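Local coordinates for protein cellulose 1,4-beta-cellobiosidase (Thermobifida fusca, PDB 4JJJ) that probably hydrolyses cellulose to cellobiose as a family 48 cellobiohydrolase, the chain here being its catalytic (α/α)6 domain without the cellulose-binding module, at residues S18-R22 and H618-Q623; T186-P190 and Y203-F207; G375-W381 and M398-P404. The protein carries 1 engineered substitution. Where two conformers were deposited one is given. Residues are numbered along the deposited sequence.

Interaction 1 (S18-R22 and H618-Q623); sequences SGYFR and HRFWAQ. With GLC (alpha-D-glucopyranose), chain C; BGC (beta-D-glucopyranose), chain B; BGC (beta-D-glucopyranose), chain D.
The glycan pocket of this (α/α)6 domain takes two residues, Arg619 and Trp621, from the start of the C-terminal helix 620-637, where His618, Phe620 and Gln623 pack against Tyr20 and Phe21 near the N-terminal end of the chain. In 18-22, Ser18 is in a 3-10 turn, Gly19 has a positive phi (84/26) that a side chain would make strained, and Phe21-Arg22 are extended. In 618-623, Arg619 is the N-cap and Gln623 N bonds to Arg619 O at 3.0 Å. The closest alpha carbons are Tyr20 CA and Phe620 CA, 6.7 Å apart. Tyr20 (m) points toward the helix: its CD1 lies 4.0 Å from Phe620 CD1, and its OH is 3.5 Å from His618 CB and 3.2 Å from Gln623 CG, while the hydroxyl itself bonds to Ile539 O. A long, flat side chain thus fills the gap and still satisfies its polar end. Phe620 (t) turns an edge to the face of Phe21 (m) in an offset edge-to-face pair, centroids 5.2 Å apart and planes at 73°, with Phe21 CZ 3.5 Å from Phe620 CE1. On the sugar side, Trp621 (p) donates from NE1 to O2 of BGC in chain D at 3.0 Å, and the Arg619 guanidinium lies with one face on C6 of the sugar modelled as GLC (chain C) and, overlapping it, as BGC (chain B), while forming salt bridges with Glu40 and Glu545. Phe620 also packs on Ala52 and Tyr56 of helix 50-67, Ile13 of helix 2-14 and Pro30 of strand 27-30, the hairpin partner of strand 21-24.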
loop_
_atom_site.group_PDB
_atom_site.type_symbol
_atom_site.label_atom_id
_atom_site.label_comp_id
_atom_site.label_asym_id
_atom_site.label_seq_id
_atom_site.Cartn_x
_atom_site.Cartn_y
_atom_site.Cartn_z
ATOM N N SER A 18 10.405 -8.029 -22.223
ATOM C CA SER A 18 9.878 -6.791 -21.726
ATOM C C SER A 18 10.551 -6.347 -20.413
ATOM O O SER A 18 10.533 -5.133 -20.092
ATOM C CB SER A 18 8.372 -6.891 -21.464
ATOM O OG SER A 18 7.665 -7.145 -22.671
ATOM N N GLY A 19 10.999 -7.266 -19.602
ATOM C CA GLY A 19 11.711 -6.931 -18.396
ATOM C C GLY A 19 10.879 -6.597 -17.165
ATOM O O GLY A 19 11.423 -5.956 -16.278
ATOM N N TYR A 20 9.648 -7.095 -17.063
ATOM C CA TYR A 20 8.817 -6.823 -15.857
ATOM C C TYR A 20 9.239 -7.632 -14.600
ATOM O O TYR A 20 8.786 -7.292 -13.503
ATOM C CB TYR A 20 7.344 -7.030 -16.162
ATOM C CG TYR A 20 6.704 -5.969 -17.001
ATOM C CD1 TYR A 20 6.279 -4.776 -16.439
ATOM C CD2 TYR A 20 6.551 -6.114 -18.382
ATOM C CE1 TYR A 20 5.738 -3.778 -17.180
ATOM C CE2 TYR A 20 5.945 -5.157 -19.149
ATOM C CZ TYR A 20 5.535 -3.982 -18.585
ATOM O OH TYR A 20 4.977 -3.044 -19.364
ATOM N N PHE A 21 9.909 -8.762 -14.776
ATOM C CA PHE A 21 10.164 -9.692 -13.724
ATOM C C PHE A 21 11.626 -10.144 -13.660
ATOM O O PHE A 21 12.352 -10.059 -14.671
ATOM C CB PHE A 21 9.395 -10.972 -13.841
ATOM C CG PHE A 21 7.884 -10.903 -13.883
ATOM C CD1 PHE A 21 7.101 -11.203 -12.770
ATOM C CD2 PHE A 21 7.218 -10.730 -15.121
ATOM C CE1 PHE A 21 5.738 -11.247 -12.809
ATOM C CE2 PHE A 21 5.844 -10.778 -15.138
ATOM C CZ PHE A 21 5.041 -10.998 -14.015
ATOM N N ARG A 22 12.033 -10.642 -12.500
ATOM C CA ARG A 22 13.254 -11.472 -12.387
ATOM C C ARG A 22 12.832 -12.876 -12.016
ATOM O O ARG A 22 11.990 -13.070 -11.130
ATOM C CB ARG A 22 14.205 -10.887 -11.367
ATOM C CG ARG A 22 15.445 -11.748 -11.188
ATOM C CD ARG A 22 16.511 -10.958 -10.402
ATOM N NE ARG A 22 17.736 -11.744 -10.204
ATOM C CZ ARG A 22 18.928 -11.192 -10.007
ATOM N NH1 ARG A 22 19.040 -9.890 -10.039
ATOM N NH2 ARG A 22 20.024 -11.948 -9.793
ATOM N N HIS A 618 6.672 2.122 -17.360
ATOM C CA HIS A 618 5.911 0.838 -17.342
ATOM C C HIS A 618 6.003 0.324 -15.906
ATOM O O HIS A 618 6.780 -0.564 -15.550
ATOM C CB HIS A 618 6.521 -0.087 -18.362
ATOM C CG HIS A 618 6.467 0.495 -19.733
ATOM N ND1 HIS A 618 7.488 1.279 -20.180
ATOM C CD2 HIS A 618 5.551 0.482 -20.749
ATOM C CE1 HIS A 618 7.219 1.739 -21.387
ATOM N NE2 HIS A 618 6.071 1.232 -21.775
ATOM N N ARG A 619 5.132 0.836 -15.012
ATOM C CA ARG A 619 4.933 0.382 -13.639
ATOM C C ARG A 619 4.151 -0.913 -13.694
ATOM O O ARG A 619 3.141 -0.983 -14.342
ATOM C CB ARG A 619 4.176 1.391 -12.811
ATOM C CG ARG A 619 4.970 2.711 -12.604
ATOM C CD ARG A 619 4.004 3.710 -11.898
ATOM N NE ARG A 619 4.688 4.977 -11.625
ATOM C CZ ARG A 619 4.795 5.980 -12.470
ATOM N NH1 ARG A 619 4.298 5.909 -13.679
ATOM N NH2 ARG A 619 5.416 7.071 -12.058
ATOM N N PHE A 620 4.648 -1.895 -13.001
ATOM C CA PHE A 620 3.967 -3.230 -13.016
ATOM C C PHE A 620 2.474 -3.155 -12.691
ATOM O O PHE A 620 1.617 -3.667 -13.416
ATOM C CB PHE A 620 4.677 -4.197 -12.127
ATOM C CG PHE A 620 4.118 -5.605 -12.179
ATOM C CD1 PHE A 620 4.391 -6.443 -13.283
ATOM C CD2 PHE A 620 3.272 -6.122 -11.200
ATOM C CE1 PHE A 620 3.888 -7.727 -13.379
ATOM C CE2 PHE A 620 2.755 -7.403 -11.313
ATOM C CZ PHE A 620 3.055 -8.212 -12.400
ATOM N N TRP A 621 2.170 -2.506 -11.594
ATOM C CA TRP A 621 0.801 -2.424 -11.115
ATOM C C TRP A 621 -0.031 -1.739 -12.169
ATOM O O TRP A 621 -1.154 -2.114 -12.377
ATOM C CB TRP A 621 0.725 -1.772 -9.779
ATOM C CG TRP A 621 0.855 -0.248 -9.668
ATOM C CD1 TRP A 621 1.924 0.443 -9.253
ATOM C CD2 TRP A 621 -0.149 0.777 -9.991
ATOM N NE1 TRP A 621 1.673 1.770 -9.244
ATOM C CE2 TRP A 621 0.394 2.010 -9.656
ATOM C CE3 TRP A 621 -1.489 0.723 -10.408
ATOM C CZ2 TRP A 621 -0.298 3.185 -9.767
ATOM C CZ3 TRP A 621 -2.181 1.864 -10.511
ATOM C CH2 TRP A 621 -1.588 3.120 -10.201
ATOM N N ALA A 622 0.461 -0.718 -12.818
ATOM C CA ALA A 622 -0.318 0.065 -13.775
ATOM C C ALA A 622 -0.598 -0.789 -15.015
ATOM O O ALA A 622 -1.657 -0.714 -15.631
ATOM C CB ALA A 622 0.401 1.364 -14.142
ATOM N N GLN A 623 0.450 -1.501 -15.484
ATOM C CA GLN A 623 0.279 -2.336 -16.664
ATOM C C GLN A 623 -0.718 -3.439 -16.396
ATOM O O GLN A 623 -1.511 -3.789 -17.278
ATOM C CB GLN A 623 1.630 -2.875 -17.144
ATOM C CG GLN A 623 2.649 -1.764 -17.513
ATOM C CD GLN A 623 2.091 -0.846 -18.604
ATOM O OE1 GLN A 623 1.669 -1.317 -19.678
ATOM N NE2 GLN A 623 2.054 0.430 -18.367
HETATM C C1 GLC C . 2.447 9.853 -9.604
HETATM C C2 GLC C . 2.114 9.946 -8.169
HETATM C C3 GLC C . 2.718 8.746 -7.393
HETATM C C4 GLC C . 2.253 7.419 -8.003
HETATM C C5 GLC C . 2.567 7.494 -9.500
HETATM C C6 GLC C . 2.096 6.330 -10.321
HETATM O O1 GLC C . 3.818 9.926 -9.589
HETATM O O2 GLC C . 2.798 11.147 -7.600
HETATM O O3 GLC C . 2.438 8.833 -6.005
HETATM O O4 GLC C . 3.027 6.334 -7.449
HETATM O O5 GLC C . 1.928 8.631 -10.083
HETATM O O6 GLC C . 0.714 6.288 -10.272
HETATM C C2 BGC B . 1.708 9.926 -7.848
HETATM C C3 BGC B . 2.351 8.747 -7.126
HETATM C C4 BGC B . 2.166 7.447 -7.936
HETATM C C5 BGC B . 2.473 7.558 -9.442
HETATM C C6 BGC B . 1.962 6.368 -10.257
HETATM C C1 BGC B . 2.119 9.966 -9.300
HETATM O O1 BGC B . 1.389 11.081 -9.909
HETATM O O2 BGC B . 2.163 11.103 -7.100
HETATM O O3 BGC B . 1.801 8.590 -5.815
HETATM O O4 BGC B . 2.973 6.383 -7.428
HETATM O O5 BGC B . 1.844 8.719 -9.984
HETATM O O6 BGC B . 0.561 6.266 -10.260
HETATM C C2 BGC D . 3.148 4.185 -6.586
HETATM C C3 BGC D . 2.467 3.079 -5.782
HETATM C C4 BGC D . 1.876 3.657 -4.462
HETATM C C5 BGC D . 1.060 4.951 -4.706
HETATM C C6 BGC D . 0.658 5.580 -3.393
HETATM C C1 BGC D . 2.233 5.377 -6.793
HETATM O O2 BGC D . 3.508 3.690 -7.869
HETATM O O3 BGC D . 3.457 2.050 -5.538
HETATM O O4 BGC D . 1.060 2.637 -3.850
HETATM O O5 BGC D . 1.865 5.847 -5.481
HETATM O O6 BGC D . 1.793 5.869 -2.599
#

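Interaction 2 (T186-P190 and Y203-F207); sequences TIPHP and YLDLF
Thr186, extended (-92/164), leads into Ile187, whose side chain (m, t) points toward 203-207. A branched aliphatic chain suits this place because it meets two apolar neighbours: Ile187 CG2 approaches the ring edge of Tyr203 at CE2, 3.8 Å away, and Ile187 CD1 lies 3.8 Å from Leu206 CD1. The CA-to-CB bond of Pro188 points away, but its carbonyl O lies 3.5 Å from Tyr203 CE2. At His189 the segment becomes strand 189-190, an outermost strand of a four-stranded antiparallel sheet, bonded through the backbone to Asn173 of strand 170-173. The facing residues 203-207 form no strand; they make a compact turn in the connection between strands 192-193 and 208-209, with Leu206 N bonded to Tyr203 O and Phe207 N to Leu204 O, both at 3.1 Å. The contact therefore lays an edge strand and the residues before it against a loop, mainly through side chains. The alpha carbons that come nearest are those of His189 and Tyr203, 6.6 Å apart. His189 (p) is extended (-151/160) and places its CB over the Tyr203 face in a CH-pi contact, 3.8 Å from the centroid and 24° off the ring normal. Its imidazole folds back so that ND1 donates to Ile187 O at 2.9 Å, and ND1 is also 3.7 Å from Phe207 CE2; the two rings meet obliquely, centroids 4.9 Å apart and planes at 48°. Pro190, a rigid apolar ring on an extended backbone, rests CD 3.5 Å from Tyr203 CD1, while Tyr203 (m) has its backbone N bonded to Asp193.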
loop_
_atom_site.group_PDB
_atom_site.type_symbol
_atom_site.label_atom_id
_atom_site.label_comp_id
_atom_site.label_asym_id
_atom_site.label_seq_id
_atom_site.Cartn_x
_atom_site.Cartn_y
_atom_site.Cartn_z
ATOM N N THR A 186 14.600 9.051 3.539
ATOM C CA THR A 186 14.788 7.818 4.292
ATOM C C THR A 186 16.251 7.349 4.168
ATOM O O THR A 186 16.995 7.766 3.268
ATOM C CB THR A 186 13.942 6.671 3.675
ATOM O OG1 THR A 186 14.381 6.531 2.272
ATOM C CG2 THR A 186 12.452 7.037 3.763
ATOM N N ILE A 187 16.627 6.452 5.053
ATOM C CA ILE A 187 17.895 5.719 4.982
ATOM C C ILE A 187 17.478 4.223 4.819
ATOM O O ILE A 187 17.048 3.552 5.765
ATOM C CB ILE A 187 18.801 5.955 6.225
ATOM C CG1 ILE A 187 19.096 7.450 6.349
ATOM C CG2 ILE A 187 20.001 5.043 6.114
ATOM C CD1 ILE A 187 19.650 7.809 7.694
ATOM N N PRO A 188 17.580 3.703 3.548
ATOM C CA PRO A 188 17.274 2.313 3.334
ATOM C C PRO A 188 18.144 1.391 4.188
ATOM O O PRO A 188 19.342 1.614 4.301
ATOM C CB PRO A 188 17.444 2.084 1.814
ATOM C CG PRO A 188 17.310 3.496 1.258
ATOM C CD PRO A 188 18.045 4.369 2.316
ATOM N N HIS A 189 17.508 0.367 4.667
ATOM C CA HIS A 189 18.122 -0.548 5.625
ATOM C C HIS A 189 17.569 -1.959 5.545
ATOM O O HIS A 189 16.472 -2.233 5.005
ATOM C CB HIS A 189 17.973 0.037 7.027
ATOM C CG HIS A 189 16.561 0.252 7.451
ATOM N ND1 HIS A 189 15.823 1.377 7.144
ATOM C CD2 HIS A 189 15.725 -0.575 8.079
ATOM C CE1 HIS A 189 14.598 1.249 7.620
ATOM N NE2 HIS A 189 14.512 0.089 8.217
ATOM N N PRO A 190 18.344 -2.927 6.069
ATOM C CA PRO A 190 17.893 -4.326 5.993
ATOM C C PRO A 190 16.804 -4.589 7.078
ATOM O O PRO A 190 16.904 -4.128 8.261
ATOM C CB PRO A 190 19.130 -5.121 6.402
ATOM C CG PRO A 190 19.910 -4.182 7.247
ATOM C CD PRO A 190 19.694 -2.810 6.697
ATOM N N TYR A 203 21.744 -0.273 11.586
ATOM C CA TYR A 203 21.017 0.939 11.363
ATOM C C TYR A 203 20.066 1.271 12.530
ATOM O O TYR A 203 19.380 2.261 12.495
ATOM C CB TYR A 203 20.149 0.786 10.090
ATOM C CG TYR A 203 20.989 0.704 8.796
ATOM C CD1 TYR A 203 21.661 -0.463 8.475
ATOM C CD2 TYR A 203 21.039 1.799 7.910
ATOM C CE1 TYR A 203 22.398 -0.529 7.328
ATOM C CE2 TYR A 203 21.790 1.750 6.759
ATOM C CZ TYR A 203 22.453 0.559 6.471
ATOM O OH TYR A 203 23.187 0.436 5.262
ATOM N N LEU A 204 20.081 0.423 13.596
ATOM C CA LEU A 204 18.976 0.443 14.548
ATOM C C LEU A 204 18.921 1.798 15.269
ATOM O O LEU A 204 17.795 2.330 15.564
ATOM C CB LEU A 204 19.137 -0.644 15.578
ATOM C CG LEU A 204 19.178 -2.027 15.080
ATOM C CD1 LEU A 204 19.396 -3.010 16.204
ATOM C CD2 LEU A 204 17.870 -2.354 14.296
ATOM N N ASP A 205 20.088 2.359 15.604
ATOM C CA ASP A 205 20.127 3.541 16.354
ATOM C C ASP A 205 20.017 4.812 15.602
ATOM O O ASP A 205 20.205 5.903 16.195
ATOM C CB ASP A 205 21.370 3.564 17.324
ATOM C CG ASP A 205 22.723 3.371 16.600
ATOM O OD1 ASP A 205 22.736 3.244 15.374
ATOM O OD2 ASP A 205 23.799 3.508 17.283
ATOM N N LEU A 206 19.619 4.761 14.298
ATOM C CA LEU A 206 19.158 5.952 13.612
ATOM C C LEU A 206 17.689 6.218 14.050
ATOM O O LEU A 206 17.183 7.280 13.895
ATOM C CB LEU A 206 19.152 5.632 12.097
ATOM C CG LEU A 206 20.521 5.520 11.429
ATOM C CD1 LEU A 206 20.432 4.878 10.043
ATOM C CD2 LEU A 206 21.125 6.859 11.279
ATOM N N PHE A 207 17.028 5.142 14.478
ATOM C CA PHE A 207 15.594 5.077 14.598
ATOM C C PHE A 207 15.062 4.984 16.005
ATOM O O PHE A 207 14.111 5.679 16.314
ATOM C CB PHE A 207 15.023 3.988 13.687
ATOM C CG PHE A 207 15.534 4.075 12.270
ATOM C CD1 PHE A 207 15.416 5.224 11.547
ATOM C CD2 PHE A 207 16.135 2.979 11.640
ATOM C CE1 PHE A 207 15.866 5.327 10.239
ATOM C CE2 PHE A 207 16.601 3.046 10.357
ATOM C CZ PHE A 207 16.423 4.211 9.638
#

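Interaction 3 (G375-W381 and M398-P404); sequences GGATNSW and MYYDWQP
Three backbone hydrogen bonds join the antiparallel strands 376-378 and 398-401: Tyr399 N to Thr378 O at 2.8 Å, Thr378 N to Tyr399 O at 2.9 Å, and Asp401 N to Gly376 O at 2.9 Å. Thr378 and Tyr399 are a hydrogen-bonded pair (CA-CA 5.2 Å); Ala377 and Tyr400 a non-hydrogen-bonded one (4.3 Å), with Ala377 CA 3.1 Å from Tyr399 O in a CA-H...O contact. The short axes approach to 4.2 Å, their directions 137° apart. An ST turn follows strand 376-378, Thr378 OG1 accepting from Ser380 N (3.0 Å), and an Asx turn begins at Asp401, OD1 accepting from Gln403 N (2.9 Å). Glycines fit at the crowded start: a CB on Gly375 would clash with Asp401 O, and one on Gly376 (164/-151) would jam against the carbonyl O of Gly375 and lie only 3.0 Å from Pro404 CG. Trp381 (t) folds back, CE3 3.8 Å from Tyr399 CB and CZ3 3.5 Å from Tyr400 O. Small Ala377 meets Met398 CB to CB at 4.1 Å and packs on Phe362 and Trp365 of helix 348-365. Strand 321-323 borders 376-378, and strand 394-395 flanks 398-401 on the other side.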
loop_
_atom_site.group_PDB
_atom_site.type_symbol
_atom_site.label_atom_id
_atom_site.label_comp_id
_atom_site.label_asym_id
_atom_site.label_seq_id
_atom_site.Cartn_x
_atom_site.Cartn_y
_atom_site.Cartn_z
ATOM N N GLY A 375 -9.623 12.147 3.652
ATOM C CA GLY A 375 -8.478 11.302 3.962
ATOM C C GLY A 375 -8.719 10.120 4.848
ATOM O O GLY A 375 -8.442 8.972 4.479
ATOM N N GLY A 376 -9.127 10.364 6.085
ATOM C CA GLY A 376 -9.266 9.289 7.050
ATOM C C GLY A 376 -9.362 9.731 8.495
ATOM O O GLY A 376 -9.790 10.873 8.765
ATOM N N ALA A 377 -8.924 8.909 9.384
ATOM C CA ALA A 377 -8.986 9.253 10.786
ATOM C C ALA A 377 -7.959 8.424 11.543
ATOM O O ALA A 377 -7.457 7.385 11.141
ATOM C CB ALA A 377 -10.370 8.898 11.354
ATOM N N THR A 378 -7.600 8.944 12.723
ATOM C CA THR A 378 -6.633 8.286 13.579
ATOM C C THR A 378 -6.959 8.253 15.070
ATOM O O THR A 378 -7.632 9.211 15.605
ATOM C CB THR A 378 -5.210 8.957 13.456
ATOM O OG1 THR A 378 -4.282 8.189 14.226
ATOM C CG2 THR A 378 -5.239 10.342 13.913
ATOM N N ASN A 379 -6.569 7.150 15.701
ATOM C CA ASN A 379 -6.689 7.044 17.192
ATOM C C ASN A 379 -5.450 7.628 17.930
ATOM O O ASN A 379 -5.362 7.555 19.153
ATOM C CB ASN A 379 -6.873 5.577 17.633
ATOM C CG ASN A 379 -7.399 5.465 19.057
ATOM O OD1 ASN A 379 -8.394 6.049 19.358
ATOM N ND2 ASN A 379 -6.789 4.687 19.842
ATOM N N SER A 380 -4.432 8.016 17.194
ATOM C CA SER A 380 -3.192 8.546 17.789
ATOM C C SER A 380 -2.796 9.791 17.055
ATOM O O SER A 380 -2.090 9.776 16.026
ATOM C CB SER A 380 -2.084 7.554 17.724
ATOM O OG SER A 380 -0.877 7.968 18.394
ATOM N N TRP A 381 -3.263 10.973 17.545
ATOM C CA TRP A 381 -2.895 12.182 16.894
ATOM C C TRP A 381 -1.352 12.390 16.842
ATOM O O TRP A 381 -0.682 12.367 17.860
ATOM C CB TRP A 381 -3.614 13.372 17.604
ATOM C CG TRP A 381 -3.673 14.580 16.774
ATOM C CD1 TRP A 381 -3.026 15.764 17.031
ATOM C CD2 TRP A 381 -4.388 14.786 15.542
ATOM N NE1 TRP A 381 -3.262 16.651 16.008
ATOM C CE2 TRP A 381 -4.092 16.066 15.086
ATOM C CE3 TRP A 381 -5.241 13.988 14.772
ATOM C CZ2 TRP A 381 -4.649 16.591 13.899
ATOM C CZ3 TRP A 381 -5.786 14.476 13.623
ATOM C CH2 TRP A 381 -5.493 15.792 13.186
ATOM N N MET A 398 -12.229 8.465 16.973
ATOM C CA MET A 398 -11.013 8.823 16.248
ATOM C C MET A 398 -11.145 10.173 15.586
ATOM O O MET A 398 -12.270 10.703 15.424
ATOM C CB MET A 398 -10.683 7.679 15.240
ATOM C CG MET A 398 -10.381 6.419 15.891
ATOM S SD MET A 398 -9.507 5.280 14.744
ATOM C CE MET A 398 -10.856 5.082 13.567
ATOM N N TYR A 399 -9.989 10.763 15.235
ATOM C CA TYR A 399 -9.961 12.097 14.779
ATOM C C TYR A 399 -9.757 12.226 13.315
ATOM O O TYR A 399 -8.792 11.631 12.799
ATOM C CB TYR A 399 -8.845 12.865 15.514
ATOM C CG TYR A 399 -9.153 12.929 17.024
ATOM C CD1 TYR A 399 -10.071 13.816 17.481
ATOM C CD2 TYR A 399 -8.567 12.035 17.881
ATOM C CE1 TYR A 399 -10.410 13.833 18.840
ATOM C CE2 TYR A 399 -8.895 12.050 19.227
ATOM C CZ TYR A 399 -9.804 12.971 19.665
ATOM O OH TYR A 399 -10.204 13.002 21.019
ATOM N N TYR A 400 -10.530 13.066 12.633
ATOM C CA TYR A 400 -10.371 13.293 11.188
ATOM C C TYR A 400 -8.980 13.777 10.842
ATOM O O TYR A 400 -8.462 14.708 11.441
ATOM C CB TYR A 400 -11.417 14.310 10.680
ATOM C CG TYR A 400 -11.148 14.721 9.260
ATOM C CD1 TYR A 400 -11.281 13.796 8.237
ATOM C CD2 TYR A 400 -10.772 15.980 8.915
ATOM C CE1 TYR A 400 -10.989 14.093 6.933
ATOM C CE2 TYR A 400 -10.547 16.350 7.634
ATOM C CZ TYR A 400 -10.600 15.404 6.571
ATOM O OH TYR A 400 -10.339 15.720 5.240
ATOM N N ASP A 401 -8.333 13.141 9.874
ATOM C CA ASP A 401 -7.012 13.492 9.394
ATOM C C ASP A 401 -7.081 13.606 7.860
ATOM O O ASP A 401 -7.329 12.659 7.154
ATOM C CB ASP A 401 -5.900 12.516 9.784
ATOM C CG ASP A 401 -4.507 13.096 9.646
ATOM O OD1 ASP A 401 -4.329 14.010 8.812
ATOM O OD2 ASP A 401 -3.627 12.621 10.431
ATOM N N TRP A 402 -6.958 14.852 7.400
ATOM C CA TRP A 402 -7.021 15.129 5.966
ATOM C C TRP A 402 -5.800 14.560 5.148
ATOM O O TRP A 402 -5.849 14.461 3.958
ATOM C CB TRP A 402 -7.047 16.592 5.672
ATOM C CG TRP A 402 -5.871 17.443 6.030
ATOM C CD1 TRP A 402 -5.525 17.912 7.243
ATOM C CD2 TRP A 402 -4.825 17.843 5.110
ATOM N NE1 TRP A 402 -4.358 18.630 7.148
ATOM C CE2 TRP A 402 -3.947 18.651 5.830
ATOM C CE3 TRP A 402 -4.635 17.675 3.753
ATOM C CZ2 TRP A 402 -2.773 19.169 5.270
ATOM C CZ3 TRP A 402 -3.538 18.219 3.164
ATOM C CH2 TRP A 402 -2.588 18.955 3.945
ATOM N N GLN A 403 -4.784 14.111 5.908
ATOM C CA GLN A 403 -3.531 13.610 5.348
ATOM C C GLN A 403 -2.987 12.453 6.211
ATOM O O GLN A 403 -1.942 12.497 6.791
ATOM C CB GLN A 403 -2.465 14.720 5.199
ATOM C CG GLN A 403 -2.293 15.565 6.481
ATOM C CD GLN A 403 -1.165 16.544 6.404
ATOM O OE1 GLN A 403 -0.353 16.589 5.428
ATOM N NE2 GLN A 403 -0.958 17.238 7.566
ATOM N N PRO A 404 -3.737 11.360 6.303
ATOM C CA PRO A 404 -3.258 10.274 7.196
ATOM C C PRO A 404 -1.842 9.827 6.940
ATOM O O PRO A 404 -1.491 9.580 5.799
ATOM C CB PRO A 404 -4.268 9.139 6.884
ATOM C CG PRO A 404 -5.483 9.831 6.372
ATOM C CD PRO A 404 -4.963 10.946 5.549
#

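Interaction 1 joins parts near the two ends of the chain, 596 residues apart in sequence, and interactions 2 and 3 follow one another between them, each closing a short local loop. None touches another: the centres of 1 and 2 lie 28 Å apart, those of 1 and 3 33 Å, on opposite sides of the chain's centre, and those of 2 and 3 26 Å. Bound glycan relates the first two. Interaction 1 supplies Arg619 and Trp621 to one pocket, where Glu51, the predicted proton donor, also binds BGC; in interaction 2 the His189 side chain is about 5 Å from another BGC.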